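Local atomic coordinates of iron Super-Oxide Dismutase (Plasmodium knowlesi, PDB entry 2AWP), a protein that probably uses a bound iron ion to convert superoxide radicals into hydrogen peroxide and molecular oxygen, protecting the parasite from oxidative damage. Residues S20-T23 and L24-Y28; S75-W78 and D79-P83. All coordinates share one frame; numbering follows the deposited sequence.

Contact 1 (S20-T23 and L24-Y28)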
# COMPACT_ATOMS: atom_id res chain seq x y z
N SER A 20 -16.67 5.95 -7.38
CA SER A 20 -17.66 6.81 -6.76
C SER A 20 -17.21 8.25 -6.50
O SER A 20 -16.02 8.55 -6.43
CB SER A 20 -18.12 6.19 -5.43
OG SER A 20 -17.11 6.21 -4.44
N GLU A 21 -18.18 9.14 -6.37
CA GLU A 21 -17.91 10.48 -5.90
C GLU A 21 -17.18 10.48 -4.54
O GLU A 21 -16.23 11.24 -4.33
CB GLU A 21 -19.22 11.31 -5.84
CG GLU A 21 -18.96 12.79 -5.58
CD GLU A 21 -20.26 13.59 -5.48
OE1 GLU A 21 -21.33 13.05 -5.82
OE2 GLU A 21 -20.20 14.75 -5.05
N GLU A 22 -17.61 9.65 -3.61
CA GLU A 22 -16.90 9.52 -2.33
C GLU A 22 -15.42 9.21 -2.51
O GLU A 22 -14.56 9.84 -1.88
CB GLU A 22 -17.53 8.47 -1.43
CG GLU A 22 -16.85 8.39 -0.06
CD GLU A 22 -17.46 7.37 0.91
OE1 GLU A 22 -18.50 6.74 0.58
OE2 GLU A 22 -16.85 7.19 2.00
N THR A 23 -15.12 8.23 -3.36
CA THR A 23 -13.71 7.90 -3.70
C THR A 23 -12.96 9.11 -4.25
O THR A 23 -11.92 9.47 -3.72
CB THR A 23 -13.57 6.65 -4.61
OG1 THR A 23 -13.94 5.48 -3.87
CG2 THR A 23 -12.10 6.44 -5.07
N LEU A 24 -13.50 9.77 -5.28
CA LEU A 24 -12.87 10.98 -5.80
C LEU A 24 -12.70 12.00 -4.70
O LEU A 24 -11.65 12.62 -4.62
CB LEU A 24 -13.64 11.56 -7.02
CG LEU A 24 -13.01 11.12 -8.35
CD1 LEU A 24 -13.03 9.58 -8.45
CD2 LEU A 24 -13.70 11.74 -9.54
N ASN A 25 -13.70 12.16 -3.83
CA ASN A 25 -13.56 13.10 -2.70
C ASN A 25 -12.32 12.81 -1.82
O ASN A 25 -11.46 13.67 -1.65
CB ASN A 25 -14.86 13.20 -1.85
CG ASN A 25 -14.90 14.47 -0.99
OD1 ASN A 25 -14.21 15.46 -1.28
ND2 ASN A 25 -15.71 14.44 0.08
N PHE A 26 -12.21 11.59 -1.31
CA PHE A 26 -11.03 11.24 -0.50
C PHE A 26 -9.71 11.22 -1.31
O PHE A 26 -8.69 11.78 -0.88
CB PHE A 26 -11.26 9.90 0.25
CG PHE A 26 -12.22 10.00 1.40
CD1 PHE A 26 -11.79 10.43 2.65
CD2 PHE A 26 -13.58 9.71 1.23
CE1 PHE A 26 -12.70 10.56 3.73
CE2 PHE A 26 -14.51 9.84 2.30
CZ PHE A 26 -14.06 10.26 3.56
N HIS A 27 -9.76 10.62 -2.49
CA HIS A 27 -8.57 10.36 -3.28
C HIS A 27 -7.99 11.68 -3.78
O HIS A 27 -6.79 11.94 -3.59
CB HIS A 27 -8.94 9.44 -4.43
CG HIS A 27 -7.79 8.67 -5.01
ND1 HIS A 27 -7.97 7.66 -5.93
CD2 HIS A 27 -6.45 8.74 -4.79
CE1 HIS A 27 -6.80 7.17 -6.28
NE2 HIS A 27 -5.87 7.81 -5.63
N TYR A 28 -8.85 12.54 -4.32
CA TYR A 28 -8.39 13.85 -4.83
C TYR A 28 -8.24 14.93 -3.74
O TYR A 28 -7.19 15.55 -3.61
CB TYR A 28 -9.30 14.35 -5.96
CG TYR A 28 -8.90 15.70 -6.52
CD1 TYR A 28 -7.75 15.84 -7.30
CD2 TYR A 28 -9.66 16.85 -6.22
CE1 TYR A 28 -7.36 17.10 -7.84
CE2 TYR A 28 -9.28 18.11 -6.74
CZ TYR A 28 -8.15 18.23 -7.55
OH TYR A 28 -7.77 19.46 -8.06
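His27 N donates to Thr23 O over 2.7 Å, and an equally short bond joins Asn25 N to Glu21 O; with Leu24 N to Ser20 O and Phe26 N to Glu22 O they make the first turns of a helix. Its start is sealed by Ser20: with chi1 at 70°, OG lies beside the carbonyl carbon and faces into the first turn, accepting from Thr23 N at 3.0 Å in a nearly straight N-cap bond. Asp167 fastens this end again, since its two carboxylate oxygens bond to Ser20 OG and Thr23 OG1. Glu22 and Phe26 run alongside each other. The extended glutamate lays CG in the plane of the ring at its edge, 3.6 Å from Phe26 CE2, while OE2 comes within 3.5 Å of the same CE2; carboxylate and ring planes are 48° apart. OE2 forms a salt bridge with Arg169 of the second subunit, a pairing that would stabilise its negative charge. His27, its CG anti to the backbone N (chi1 -157°), carries its imidazole away from this turn toward His74, Asp158 and His162. The whole is an N-capped helix start that delivers a likely iron ligand of the iron/manganese superoxide dismutase fold.

Contact 2 (S75-W78 and D79-P83)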
# COMPACT_ATOMS: atom_id res chain seq x y z
N SER A 75 -2.06 13.25 -10.88
CA SER A 75 -2.55 14.10 -11.96
C SER A 75 -2.65 13.35 -13.29
O SER A 75 -3.63 13.49 -14.01
CB SER A 75 -1.70 15.35 -12.07
OG SER A 75 -2.03 16.20 -10.99
N PHE A 76 -1.63 12.54 -13.57
CA PHE A 76 -1.60 11.66 -14.75
C PHE A 76 -2.73 10.61 -14.69
O PHE A 76 -3.32 10.28 -15.70
CB PHE A 76 -0.21 11.01 -14.87
CG PHE A 76 0.12 10.52 -16.27
CD1 PHE A 76 0.57 11.42 -17.24
CD2 PHE A 76 -0.01 9.18 -16.61
CE1 PHE A 76 0.90 10.99 -18.52
CE2 PHE A 76 0.31 8.74 -17.89
CZ PHE A 76 0.76 9.65 -18.86
N TYR A 77 -3.01 10.10 -13.49
CA TYR A 77 -4.11 9.19 -13.24
C TYR A 77 -5.49 9.81 -13.53
O TYR A 77 -6.30 9.23 -14.24
CB TYR A 77 -4.02 8.68 -11.80
CG TYR A 77 -5.16 7.82 -11.29
CD1 TYR A 77 -5.41 6.56 -11.83
CD2 TYR A 77 -5.96 8.26 -10.22
CE1 TYR A 77 -6.45 5.76 -11.35
CE2 TYR A 77 -7.00 7.47 -9.72
CZ TYR A 77 -7.24 6.21 -10.28
OH TYR A 77 -8.25 5.40 -9.78
N TRP A 78 -5.73 11.00 -12.99
CA TRP A 78 -7.01 11.70 -13.21
C TRP A 78 -7.22 12.00 -14.70
O TRP A 78 -8.32 11.78 -15.22
CB TRP A 78 -7.08 13.00 -12.37
CG TRP A 78 -7.00 12.73 -10.87
CD1 TRP A 78 -6.15 13.30 -9.99
CD2 TRP A 78 -7.79 11.80 -10.13
NE1 TRP A 78 -6.35 12.78 -8.73
CE2 TRP A 78 -7.36 11.86 -8.79
CE3 TRP A 78 -8.83 10.91 -10.47
CZ2 TRP A 78 -7.92 11.06 -7.78
CZ3 TRP A 78 -9.41 10.13 -9.47
CH2 TRP A 78 -8.94 10.20 -8.14
N ASP A 79 -6.17 12.51 -15.36
CA ASP A 79 -6.18 12.82 -16.79
C ASP A 79 -6.28 11.60 -17.70
O ASP A 79 -6.75 11.70 -18.86
CB ASP A 79 -4.96 13.68 -17.16
CG ASP A 79 -4.96 15.00 -16.44
OD1 ASP A 79 -5.94 15.29 -15.71
OD2 ASP A 79 -3.96 15.75 -16.60
N SER A 80 -5.88 10.44 -17.16
CA SER A 80 -6.03 9.15 -17.85
C SER A 80 -7.46 8.61 -17.87
O SER A 80 -7.72 7.55 -18.47
CB SER A 80 -5.13 8.07 -17.21
OG SER A 80 -3.76 8.32 -17.48
N MET A 81 -8.37 9.33 -17.21
CA MET A 81 -9.77 8.93 -17.13
C MET A 81 -10.68 10.07 -17.53
O MET A 81 -10.22 11.18 -17.71
CB MET A 81 -10.14 8.52 -15.70
CG MET A 81 -9.43 7.26 -15.26
SD MET A 81 -9.90 6.77 -13.61
CE MET A 81 -9.20 8.10 -12.62
N GLY A 82 -11.98 9.80 -17.62
CA GLY A 82 -12.95 10.86 -17.90
C GLY A 82 -14.35 10.36 -18.11
O GLY A 82 -14.56 9.16 -18.33
N PRO A 83 -15.33 11.28 -18.05
CA PRO A 83 -16.68 10.88 -18.42
C PRO A 83 -16.76 10.76 -19.95
O PRO A 83 -15.95 11.35 -20.66
CB PRO A 83 -17.56 12.04 -17.89
CG PRO A 83 -16.65 13.24 -17.97
CD PRO A 83 -15.25 12.71 -17.68
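Met81 folds its methyl group back onto the helix it has just left, setting CE over one face of the Tyr77 ring, 3.7 Å from the centroid and 15° off the normal. This CH-pi contact is joined by an oblique Met-aromatic one, with SD 4.7 Å from the same centroid. The bend at chi3 (-67°) also brings CE to Trp78 CE3, 3.6 Å away, so one methyl touches both aromatic side chains. Tyr77 CD2 lies over a face of the indole, offset toward its rim. Regular helical bonding ends here. Asp79 N still donates to Ser75 O, but Ser80 N has merely weak bonds to Phe76 O and Tyr77 O, and Met81 N reaches Trp78 O at 3.2 Å from well above the carbonyl plane. Ser80 OG adds a short bond to Phe76 O (2.7 Å) and accepts from Thr156 N of strand 151-158. Outside partners hold the polar ends: Tyr77 OH hydrogen-bonds to Tyr175 OH, Trp78 NE1 to His32 ND1, and Asp79 OD2 pairs with Lys9 in a salt bridge. Chemically, then, the helix end combines a serine hydroxyl that supplements weak backbone bonds with a methionine that gives the tyrosine beside His27 an apolar, polarisable backing.

How the contacts relate
From the N terminus, contact 1 comes first, at the start of helix 21-43, and contact 2 follows in series at the end of helix 62-79, where the chain enters the loop before helix 92-101. Each is local and closes no long loop, and they neither nest nor cross; their centres are 13 Å apart. They illustrate how two helix ends, distant in sequence, can converge on one site. His27 CE1 packs 3.5 Å from Tyr77 CE2, and Leu24 and Tyr28 also touch Trp78. Contact 1 further joins helix 165-168 and the second subunit, whereas contact 2 ties strand 151-158 and helix 185-196 to the end of helix 62-79, with Tyr77 beside the likely iron ligands His27 and Asp158.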